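Local coordinates for protein putative protease (PDB 3KD4) that is of uncertain function but is probably an exported protein, and has been proposed to act as a protease, at residues L31-H36 with L106-I112; A78-P84 with L96-V102; L346-G351 with I365-I370; I423-V427 with V469-E473. One frame throughout, in Å; residues are numbered along the deposited sequence.

Contact 1. Residues L31-H36 with L106-I112. With GOL (glycerol), chain M.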
# COMPACT_ATOMS: atom_id res chain seq x y z
N LEU A 31 -17.18 -18.80 -9.53
CA LEU A 31 -16.47 -19.06 -8.29
C LEU A 31 -17.14 -20.19 -7.55
O LEU A 31 -18.28 -20.07 -7.10
CB LEU A 31 -16.45 -17.78 -7.42
CG LEU A 31 -15.92 -17.87 -5.97
CD1 LEU A 31 -14.47 -18.33 -5.92
CD2 LEU A 31 -16.08 -16.51 -5.31
N THR A 32 -16.42 -21.30 -7.40
CA THR A 32 -16.92 -22.42 -6.64
C THR A 32 -16.41 -22.39 -5.19
O THR A 32 -15.23 -22.19 -4.96
CB THR A 32 -16.50 -23.74 -7.31
OG1 THR A 32 -16.92 -23.73 -8.68
CG2 THR A 32 -17.12 -24.93 -6.57
N LEU A 33 -17.33 -22.56 -4.24
CA LEU A 33 -17.06 -22.56 -2.81
C LEU A 33 -17.20 -23.98 -2.28
O LEU A 33 -18.22 -24.61 -2.47
CB LEU A 33 -18.02 -21.63 -2.11
CG LEU A 33 -18.01 -20.15 -2.58
CD1 LEU A 33 -18.80 -19.28 -1.61
CD2 LEU A 33 -16.60 -19.59 -2.74
N PHE A 34 -16.17 -24.52 -1.65
CA PHE A 34 -16.19 -25.92 -1.26
C PHE A 34 -16.47 -26.15 0.22
O PHE A 34 -16.74 -27.27 0.59
CB PHE A 34 -14.87 -26.59 -1.58
CG PHE A 34 -14.54 -26.60 -3.03
CD1 PHE A 34 -15.23 -27.42 -3.90
CD2 PHE A 34 -13.52 -25.81 -3.52
CE1 PHE A 34 -14.93 -27.41 -5.25
CE2 PHE A 34 -13.19 -25.83 -4.87
CZ PHE A 34 -13.90 -26.61 -5.72
N THR A 35 -16.39 -25.12 1.05
CA THR A 35 -16.57 -25.26 2.49
C THR A 35 -17.55 -24.21 3.02
O THR A 35 -17.74 -23.13 2.42
CB THR A 35 -15.24 -25.01 3.24
OG1 THR A 35 -14.89 -23.62 3.09
CG2 THR A 35 -14.05 -25.89 2.71
N HIS A 36 -18.12 -24.48 4.18
CA HIS A 36 -18.82 -23.43 4.92
C HIS A 36 -17.97 -22.23 5.29
O HIS A 36 -18.49 -21.13 5.32
CB HIS A 36 -19.49 -23.99 6.16
CG HIS A 36 -20.55 -24.98 5.81
ND1 HIS A 36 -20.59 -26.25 6.33
CD2 HIS A 36 -21.53 -24.92 4.87
CE1 HIS A 36 -21.60 -26.91 5.80
NE2 HIS A 36 -22.17 -26.13 4.89
N LEU A 106 -26.26 -20.66 -1.86
CA LEU A 106 -24.97 -21.29 -1.66
C LEU A 106 -25.14 -22.63 -0.89
O LEU A 106 -25.95 -22.74 0.02
CB LEU A 106 -23.99 -20.38 -0.93
CG LEU A 106 -23.52 -19.16 -1.74
CD1 LEU A 106 -22.52 -18.35 -0.91
CD2 LEU A 106 -22.90 -19.59 -3.05
N GLU A 107 -24.39 -23.63 -1.34
CA GLU A 107 -24.29 -24.95 -0.71
C GLU A 107 -22.90 -25.42 -1.03
O GLU A 107 -22.31 -24.97 -2.01
CB GLU A 107 -25.19 -25.95 -1.41
CG GLU A 107 -26.59 -25.71 -1.26
CD GLU A 107 -27.41 -26.80 -1.87
OE1 GLU A 107 -26.90 -27.49 -2.81
OE2 GLU A 107 -28.57 -26.90 -1.43
N LEU A 108 -22.41 -26.38 -0.27
CA LEU A 108 -21.09 -26.96 -0.56
C LEU A 108 -20.97 -27.33 -2.05
O LEU A 108 -21.83 -28.02 -2.61
CB LEU A 108 -20.88 -28.19 0.31
CG LEU A 108 -20.81 -27.99 1.83
CD1 LEU A 108 -20.78 -29.38 2.52
CD2 LEU A 108 -19.64 -27.12 2.27
N GLY A 109 -19.94 -26.82 -2.71
CA GLY A 109 -19.66 -27.16 -4.10
C GLY A 109 -20.44 -26.38 -5.13
O GLY A 109 -20.34 -26.66 -6.34
N ALA A 110 -21.25 -25.44 -4.66
CA ALA A 110 -21.98 -24.52 -5.54
C ALA A 110 -21.07 -23.50 -6.18
O ALA A 110 -19.98 -23.19 -5.65
CB ALA A 110 -23.07 -23.79 -4.75
N THR A 111 -21.49 -23.00 -7.35
CA THR A 111 -20.72 -22.05 -8.14
C THR A 111 -21.48 -20.78 -8.36
O THR A 111 -22.60 -20.78 -8.86
CB THR A 111 -20.33 -22.62 -9.50
OG1 THR A 111 -19.56 -23.80 -9.29
CG2 THR A 111 -19.51 -21.59 -10.32
N ILE A 112 -20.86 -19.68 -7.95
CA ILE A 112 -21.41 -18.34 -8.14
C ILE A 112 -21.08 -17.86 -9.53
O ILE A 112 -19.91 -17.87 -9.91
CB ILE A 112 -20.76 -17.33 -7.14
CG1 ILE A 112 -21.14 -17.68 -5.70
CG2 ILE A 112 -21.13 -15.87 -7.50
CD1 ILE A 112 -20.18 -17.02 -4.60
C1 GOL M . -25.56 -27.93 2.12
O1 GOL M . -24.42 -27.94 1.30
C2 GOL M . -25.10 -27.09 3.27
O2 GOL M . -24.28 -26.16 2.69
C3 GOL M . -24.18 -27.83 4.24
O3 GOL M . -24.76 -29.02 4.69
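The carbonyl oxygen of Leu31 is gripped twice: Ile112 N lies 2.7 Å from Leu31 O, its N-H straight (165°) although the donor stands well off the carbonyl plane, and Thr111 CA adds a C-H...O contact to the same atom. Ile112 O in turn accepts from Leu31 N. Thr32 and Thr111 form a non-hydrogen-bonded pair, their backbones making no hydrogen bond to each other, and the side chains meet instead: Thr32 OG1 and Thr111 OG1 are 2.7 Å apart. Each hydroxyl lies beside its own backbone N (chi1 -54° in Thr32), which turns it toward the other. Thr32 CG2 rests 3.5 Å from Ala110 O. Cutting Thr32 back to an alanine would probably leave the Thr111 hydroxyl without its close polar neighbour and open a gap beside Ala110. Here the end of strand 23-33 meets the start of strand 111-120, antiparallel neighbours in the eight-stranded sheet of the DUF3857 region. Just before its strand, the second segment makes a type II turn from Glu107 to Ala110, with Gly109 at the position of positive phi; Gly109 N binds Leu33 O (2.8 Å) and Leu33 N binds Ala110 O (3.1 Å). On the face carrying Leu31 and Ile112, Leu33 CD1 packs 3.9 Å from Leu106 CD1. At the outer end Leu108 CD2 sits over a face of the His36 ring, 3.9 Å from its centroid, a CH-pi contact, while Leu108 N donates to O1 of a bound glycerol.

Contact 2. Residues A78-P84 with L96-V102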
# COMPACT_ATOMS: atom_id res chain seq x y z
N ALA A 78 -31.57 -9.05 -2.79
CA ALA A 78 -30.20 -9.42 -2.46
C ALA A 78 -29.19 -8.44 -3.09
O ALA A 78 -27.99 -8.62 -2.95
CB ALA A 78 -29.93 -10.86 -2.88
N PHE A 79 -29.68 -7.40 -3.79
CA PHE A 79 -28.82 -6.32 -4.28
C PHE A 79 -28.97 -5.09 -3.39
O PHE A 79 -30.07 -4.51 -3.36
CB PHE A 79 -29.14 -5.95 -5.76
CG PHE A 79 -28.89 -7.07 -6.75
CD1 PHE A 79 -29.85 -8.05 -6.96
CD2 PHE A 79 -27.73 -7.12 -7.48
CE1 PHE A 79 -29.64 -9.08 -7.91
CE2 PHE A 79 -27.49 -8.14 -8.39
CZ PHE A 79 -28.47 -9.13 -8.61
N VAL A 80 -27.93 -4.71 -2.65
CA VAL A 80 -28.04 -3.59 -1.74
C VAL A 80 -26.98 -2.57 -2.07
O VAL A 80 -25.81 -2.89 -2.09
CB VAL A 80 -27.91 -4.00 -0.26
CG1 VAL A 80 -28.18 -2.79 0.66
CG2 VAL A 80 -28.86 -5.17 0.04
N GLU A 81 -27.40 -1.32 -2.30
CA GLU A 81 -26.47 -0.25 -2.60
C GLU A 81 -26.15 0.56 -1.37
O GLU A 81 -27.04 0.86 -0.59
CB GLU A 81 -27.06 0.63 -3.72
CG GLU A 81 -26.07 0.78 -4.87
CD GLU A 81 -26.69 1.20 -6.18
OE1 GLU A 81 -27.74 1.90 -6.13
OE2 GLU A 81 -26.11 0.82 -7.25
N VAL A 82 -24.87 0.84 -1.15
CA VAL A 82 -24.38 1.51 0.06
C VAL A 82 -23.28 2.48 -0.33
O VAL A 82 -22.83 2.44 -1.48
CB VAL A 82 -23.82 0.47 1.09
CG1 VAL A 82 -24.88 -0.59 1.39
CG2 VAL A 82 -22.46 -0.19 0.63
N LEU A 83 -22.85 3.33 0.61
CA LEU A 83 -21.68 4.19 0.41
C LEU A 83 -20.43 3.37 0.64
O LEU A 83 -20.35 2.67 1.61
CB LEU A 83 -21.69 5.36 1.40
CG LEU A 83 -20.64 6.49 1.23
CD1 LEU A 83 -20.96 7.39 0.01
CD2 LEU A 83 -20.54 7.33 2.53
N PRO A 84 -19.43 3.45 -0.26
CA PRO A 84 -18.18 2.76 0.03
C PRO A 84 -17.57 3.29 1.33
O PRO A 84 -17.65 4.49 1.60
CB PRO A 84 -17.28 3.14 -1.15
CG PRO A 84 -18.16 3.75 -2.17
CD PRO A 84 -19.38 4.24 -1.50
N LEU A 96 -20.89 8.55 -4.28
CA LEU A 96 -20.25 7.30 -4.68
C LEU A 96 -21.06 6.11 -4.21
O LEU A 96 -21.71 6.20 -3.18
CB LEU A 96 -18.83 7.24 -4.17
CG LEU A 96 -17.88 8.26 -4.80
CD1 LEU A 96 -16.50 8.09 -4.14
CD2 LEU A 96 -17.83 8.14 -6.32
N LYS A 97 -21.07 5.05 -5.01
CA LYS A 97 -21.84 3.84 -4.73
C LYS A 97 -21.04 2.57 -4.73
O LYS A 97 -20.07 2.40 -5.50
CB LYS A 97 -22.96 3.66 -5.73
CG LYS A 97 -23.96 4.77 -5.73
CD LYS A 97 -24.92 4.67 -4.61
CE LYS A 97 -25.80 5.94 -4.48
NZ LYS A 97 -26.70 5.77 -3.29
N GLU A 98 -21.46 1.68 -3.84
CA GLU A 98 -20.97 0.31 -3.80
C GLU A 98 -22.18 -0.60 -3.79
O GLU A 98 -22.96 -0.57 -2.85
CB GLU A 98 -20.12 0.09 -2.56
CG GLU A 98 -19.70 -1.36 -2.31
CD GLU A 98 -18.63 -1.46 -1.25
OE1 GLU A 98 -18.28 -0.45 -0.65
OE2 GLU A 98 -18.12 -2.55 -1.02
N MSE A 99 -22.31 -1.40 -4.85
CA MSE A 99 -23.36 -2.40 -4.95
C MSE A 99 -22.84 -3.66 -4.25
O MSE A 99 -21.77 -4.16 -4.62
CB MSE A 99 -23.67 -2.76 -6.41
CG MSE A 99 -24.61 -3.97 -6.54
SE MSE A 99 -26.32 -3.58 -5.90
CE MSE A 99 -27.02 -2.50 -7.37
N VAL A 100 -23.60 -4.15 -3.28
CA VAL A 100 -23.29 -5.41 -2.61
C VAL A 100 -24.28 -6.45 -3.13
O VAL A 100 -25.50 -6.29 -3.02
CB VAL A 100 -23.42 -5.28 -1.08
CG1 VAL A 100 -23.14 -6.65 -0.36
CG2 VAL A 100 -22.47 -4.14 -0.57
N VAL A 101 -23.76 -7.48 -3.78
CA VAL A 101 -24.55 -8.60 -4.28
C VAL A 101 -24.43 -9.73 -3.25
O VAL A 101 -23.34 -10.24 -3.03
CB VAL A 101 -24.02 -9.07 -5.63
CG1 VAL A 101 -24.91 -10.16 -6.21
CG2 VAL A 101 -23.89 -7.87 -6.62
N VAL A 102 -25.54 -10.11 -2.62
CA VAL A 102 -25.52 -11.21 -1.65
C VAL A 102 -25.85 -12.49 -2.40
O VAL A 102 -26.93 -12.63 -2.96
CB VAL A 102 -26.53 -11.00 -0.50
CG1 VAL A 102 -26.59 -12.27 0.42
CG2 VAL A 102 -26.16 -9.73 0.31
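Strands 79-82 and 97-102 run antiparallel, their short axes 4.6 Å apart at closest and at 155° to each other, and the bonded pairs Val80-Val100 and Val82-Glu98 each exchange two backbone hydrogen bonds. On one face Phe79, Glu81, Met99 and Val101 come together. Met99 is a selenomethionine whose chain leaves extended, then bends at chi2 and again at chi3 (76°), swinging its end back over the neighbouring strand. SE thereby lies 3.7 Å from Phe79 CB and near the plane of the ring, at its edge, in a Met-aromatic contact 5.4 Å from the centroid of Phe79. The terminal Met99 CE goes on to Glu81 OE2 at 3.4 Å, the oxygen that is also hydrogen-bonded to Tyr50 OH. Val101 lies alongside Phe79 and offers CG1 to CE2 of the ring at 3.9 Å. On the other face, Val82 CG2 reaches Val100 CG2 (4.1 Å) as well as CB of Glu98. The extended chain of Glu98 brings OE1 to 3.3 Å from Pro84 CA. Strand 97-102 is the central strand of a three-stranded antiparallel sheet, with strand 45-50 along its other edge; Val100 and Glu98 touch Phe47 there, while Phe79, Met99 and Val101 pack against strand 55-65 of the larger eight-stranded sheet.

Contact 3. Residues L346-G351 with I365-I370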
# COMPACT_ATOMS: atom_id res chain seq x y z
N LEU A 346 9.90 8.31 1.64
CA LEU A 346 10.27 7.65 0.39
C LEU A 346 11.56 6.88 0.52
O LEU A 346 11.73 5.86 -0.14
CB LEU A 346 10.39 8.64 -0.78
CG LEU A 346 9.13 9.26 -1.33
CD1 LEU A 346 9.52 10.17 -2.51
CD2 LEU A 346 8.13 8.21 -1.80
N THR A 347 12.45 7.34 1.39
CA THR A 347 13.74 6.68 1.60
C THR A 347 13.64 5.35 2.39
O THR A 347 14.64 4.64 2.53
CB THR A 347 14.72 7.65 2.28
OG1 THR A 347 14.15 8.11 3.52
CG2 THR A 347 15.01 8.86 1.35
N ASN A 348 12.45 5.00 2.89
CA ASN A 348 12.27 3.67 3.50
C ASN A 348 12.38 2.57 2.47
O ASN A 348 13.07 1.58 2.66
CB ASN A 348 10.95 3.55 4.27
CG ASN A 348 10.97 4.27 5.58
OD1 ASN A 348 11.91 5.00 5.90
ND2 ASN A 348 9.95 4.03 6.37
N ARG A 349 11.68 2.73 1.35
CA ARG A 349 11.74 1.72 0.30
C ARG A 349 12.78 2.07 -0.76
O ARG A 349 13.22 1.21 -1.52
CB ARG A 349 10.35 1.53 -0.31
CG ARG A 349 9.28 0.99 0.68
CD ARG A 349 7.89 0.96 0.04
NE ARG A 349 7.93 0.25 -1.23
CZ ARG A 349 8.00 -1.08 -1.35
NH1 ARG A 349 8.00 -1.86 -0.28
NH2 ARG A 349 8.07 -1.64 -2.56
N GLY A 350 13.16 3.34 -0.85
CA GLY A 350 14.19 3.76 -1.77
C GLY A 350 13.97 3.27 -3.18
O GLY A 350 12.88 3.44 -3.76
N GLY A 351 15.01 2.64 -3.72
CA GLY A 351 15.01 2.10 -5.05
C GLY A 351 14.18 0.84 -5.30
O GLY A 351 14.17 0.34 -6.41
N ILE A 365 15.79 7.62 -5.73
CA ILE A 365 15.62 7.88 -4.29
C ILE A 365 16.60 6.96 -3.56
O ILE A 365 16.68 5.78 -3.86
CB ILE A 365 14.19 7.56 -3.77
CG1 ILE A 365 13.11 8.35 -4.55
CG2 ILE A 365 14.08 7.87 -2.24
CD1 ILE A 365 13.15 9.82 -4.27
N GLU A 366 17.34 7.52 -2.62
CA GLU A 366 18.26 6.72 -1.79
C GLU A 366 17.47 5.92 -0.75
O GLU A 366 16.32 6.27 -0.42
CB GLU A 366 19.31 7.59 -1.11
CG GLU A 366 18.74 8.47 -0.01
CD GLU A 366 19.77 9.47 0.56
OE1 GLU A 366 20.96 9.46 0.16
OE2 GLU A 366 19.34 10.31 1.40
N THR A 367 18.08 4.83 -0.30
CA THR A 367 17.50 3.97 0.71
C THR A 367 18.21 4.32 2.01
O THR A 367 19.41 4.19 2.09
CB THR A 367 17.71 2.49 0.35
OG1 THR A 367 17.15 2.23 -0.96
CG2 THR A 367 17.03 1.61 1.39
N THR A 368 17.47 4.84 2.99
CA THR A 368 18.04 5.37 4.23
C THR A 368 17.46 4.59 5.41
O THR A 368 16.25 4.47 5.52
CB THR A 368 17.67 6.87 4.44
OG1 THR A 368 18.10 7.64 3.32
CG2 THR A 368 18.31 7.43 5.69
N PRO A 369 18.32 4.04 6.29
CA PRO A 369 17.81 3.41 7.50
C PRO A 369 17.07 4.35 8.43
O PRO A 369 17.48 5.49 8.61
CB PRO A 369 19.08 2.91 8.21
CG PRO A 369 20.13 2.88 7.17
CD PRO A 369 19.79 3.91 6.17
N ILE A 370 15.99 3.87 9.03
CA ILE A 370 15.37 4.57 10.14
C ILE A 370 16.31 4.38 11.32
O ILE A 370 16.89 3.29 11.52
CB ILE A 370 13.99 3.99 10.48
CG1 ILE A 370 13.00 4.30 9.36
CG2 ILE A 370 13.46 4.51 11.83
CD1 ILE A 370 12.72 5.80 9.16
O HOH W 1 14.19 6.27 5.49
O HOH W 2 15.28 1.99 4.52
O HOH W 3 16.28 -0.14 -2.05
O HOH W 4 17.97 3.33 -3.30
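Ile365 points its CG2 methyl at the start of the helical turn 346-349, packing 4.0 Å from Leu346 CB and 3.8 Å from Thr347 CG2, while the ends of Ile365 and Leu346 also meet. At Glu366 the backbone makes the contact: its carbonyl O lies 3.3 Å from Thr347 CA in a C-H...O contact. Thr367 follows, and its OG1 comes within 3.4 Å of Gly350 CA, where a beta-carbon would collide with it; Gly350 also has the positive phi of a residue leaving a helix. A water joins Thr367 OG1 to Ile365 O. Thr368 N then makes the direct hydrogen bond of the contact, to Thr347 O (2.9 Å, 170° at the hydrogen). Its side chain lies alongside that of Thr347, both pointing the same way. Thr347 holds OG1 between its backbone N and carbonyl carbon (chi1 57°), facing a water that takes its proton at 2.7 Å and donates to Asn348 OD1 and Thr368 O. A valine in place of Thr347 would probably leave that water without a donor and upset the bridge between the segments. Further on, Ile370 CD1 touches Asn348 OD1 at 3.5 Å. Leu346 and Ile365 both pack on Tyr340 of strand 337-341, Leu346 reaching strand 305-312 as well, and Ile370 begins strand 370-380, beside strand 423-433.

Contact 4. Residues I423-V427 with V469-E473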
# COMPACT_ATOMS: atom_id res chain seq x y z
N ILE A 423 16.96 -0.41 9.14
CA ILE A 423 16.81 0.14 10.45
C ILE A 423 18.08 -0.04 11.27
O ILE A 423 18.88 -1.00 11.04
CB ILE A 423 15.59 -0.51 11.18
CG1 ILE A 423 15.14 0.36 12.36
CG2 ILE A 423 15.94 -1.97 11.59
CD1 ILE A 423 13.64 0.44 12.55
N ARG A 424 18.26 0.90 12.18
CA ARG A 424 19.32 0.84 13.18
C ARG A 424 18.73 1.31 14.49
O ARG A 424 18.20 2.44 14.57
CB ARG A 424 20.48 1.75 12.82
CG ARG A 424 21.10 1.50 11.46
CD ARG A 424 22.13 2.58 11.12
NE ARG A 424 23.48 2.33 11.62
CZ ARG A 424 23.92 2.71 12.80
NH1 ARG A 424 23.10 3.35 13.62
NH2 ARG A 424 25.17 2.46 13.17
N GLU A 425 18.80 0.46 15.51
CA GLU A 425 18.25 0.82 16.82
C GLU A 425 19.25 0.63 17.94
O GLU A 425 20.02 -0.33 17.94
CB GLU A 425 17.00 0.01 17.14
CG GLU A 425 16.09 -0.22 15.98
CD GLU A 425 14.73 -0.72 16.37
OE1 GLU A 425 14.44 -0.90 17.58
OE2 GLU A 425 13.93 -0.92 15.42
N GLU A 426 19.23 1.56 18.89
CA GLU A 426 19.98 1.42 20.12
C GLU A 426 19.08 1.73 21.30
O GLU A 426 18.46 2.80 21.33
CB GLU A 426 21.18 2.34 20.13
CG GLU A 426 21.91 2.33 21.45
CD GLU A 426 22.99 3.38 21.51
OE1 GLU A 426 22.66 4.58 21.41
OE2 GLU A 426 24.17 2.99 21.62
N VAL A 427 19.01 0.80 22.26
CA VAL A 427 18.22 1.02 23.46
C VAL A 427 19.14 0.85 24.66
O VAL A 427 19.78 -0.20 24.81
CB VAL A 427 17.02 0.05 23.57
CG1 VAL A 427 16.17 0.39 24.82
CG2 VAL A 427 16.16 0.11 22.29
N VAL A 469 23.01 -2.17 27.09
CA VAL A 469 22.80 -1.57 25.75
C VAL A 469 22.44 -2.67 24.73
O VAL A 469 23.19 -3.62 24.55
CB VAL A 469 24.02 -0.75 25.26
CG1 VAL A 469 23.74 -0.10 23.89
CG2 VAL A 469 24.43 0.31 26.30
N ARG A 470 21.29 -2.54 24.10
CA ARG A 470 20.90 -3.43 23.01
C ARG A 470 20.93 -2.66 21.70
O ARG A 470 20.39 -1.57 21.63
CB ARG A 470 19.49 -3.98 23.24
CG ARG A 470 19.28 -4.65 24.61
CD ARG A 470 17.92 -5.28 24.65
NE ARG A 470 17.95 -6.49 23.84
CZ ARG A 470 16.96 -6.92 23.07
NH1 ARG A 470 15.84 -6.23 22.94
NH2 ARG A 470 17.11 -8.05 22.40
N THR A 471 21.57 -3.24 20.68
CA THR A 471 21.59 -2.69 19.33
C THR A 471 21.14 -3.72 18.27
O THR A 471 21.35 -4.95 18.43
CB THR A 471 23.00 -2.19 18.93
OG1 THR A 471 23.85 -3.31 18.66
CG2 THR A 471 23.62 -1.37 20.07
N ILE A 472 20.48 -3.22 17.22
CA ILE A 472 20.20 -4.01 16.02
C ILE A 472 20.41 -3.16 14.78
O ILE A 472 20.04 -2.00 14.80
CB ILE A 472 18.79 -4.63 16.04
CG1 ILE A 472 18.55 -5.45 14.74
CG2 ILE A 472 17.66 -3.58 16.31
CD1 ILE A 472 17.30 -6.33 14.79
N GLU A 473 21.02 -3.73 13.74
CA GLU A 473 21.03 -3.09 12.44
C GLU A 473 20.60 -4.11 11.41
O GLU A 473 21.04 -5.27 11.46
CB GLU A 473 22.39 -2.50 12.09
CG GLU A 473 23.48 -3.54 12.03
CD GLU A 473 24.85 -2.96 11.68
OE1 GLU A 473 25.19 -1.85 12.18
OE2 GLU A 473 25.59 -3.63 10.92
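Glu425 and Ile472 lie side by side, pointing the same way from two antiparallel strands that fall in the DUF3858 region and belong to a mixed five-stranded sheet. The touching is done by Ile472 CG2, which sits 3.7 Å from Glu425 CG and equally close to Glu425 CB; with CG1 anti to the backbone N (chi1 180°), the CG2 branch is left facing the other strand. CB and CG of this buried glutamate thus pack against a methyl group, while OE2 is satisfied by Ile401 N. Trp494 of helix 481-495 covers the same face, touching Glu425, Val427 and Ile472 and taking a cation-pi contact from Arg470, whose NH2 is also hydrogen-bonded to Trp494 O. On the opposite face Glu426 and Val469 cross obliquely: Val469 CG1 rests 3.9 Å from Glu426 CG and as far from OE2, while OE1 pairs with Lys373 in a salt bridge. Thr471, beside Glu426, turns its hydroxyl to Thr456. The backbones alternate between bonded pairs and C-H...O contacts. In the bonded pair Val427-Arg470, the amide N of Val427 meets Arg470 O at 2.8 Å with a nearly straight hydrogen bond of 170°.

How the contacts relate
From the N terminus, contact 1 closes the longest loop, joining the end of strand 23-33 to the start of strand 111-120. Nested inside it, contact 2 closes a short loop between residues 84 and 96; its sheet packs on the sheet that holds contact 1, and both fall in the DUF3857 region. Contact 3 follows in series, its centre about 40 Å from that of contact 2, and spans the excursion from the helical turn at 346-349 through strands 353-357 and 362-363. Contact 4 comes last, closing the loop between strands 423-433 and 465-474. Contacts 3 and 4 touch: Ile370 O lies 2.8 Å from Arg424 N, probably hydrogen-bonded, tying the exit from contact 3 to the C-terminal sheet.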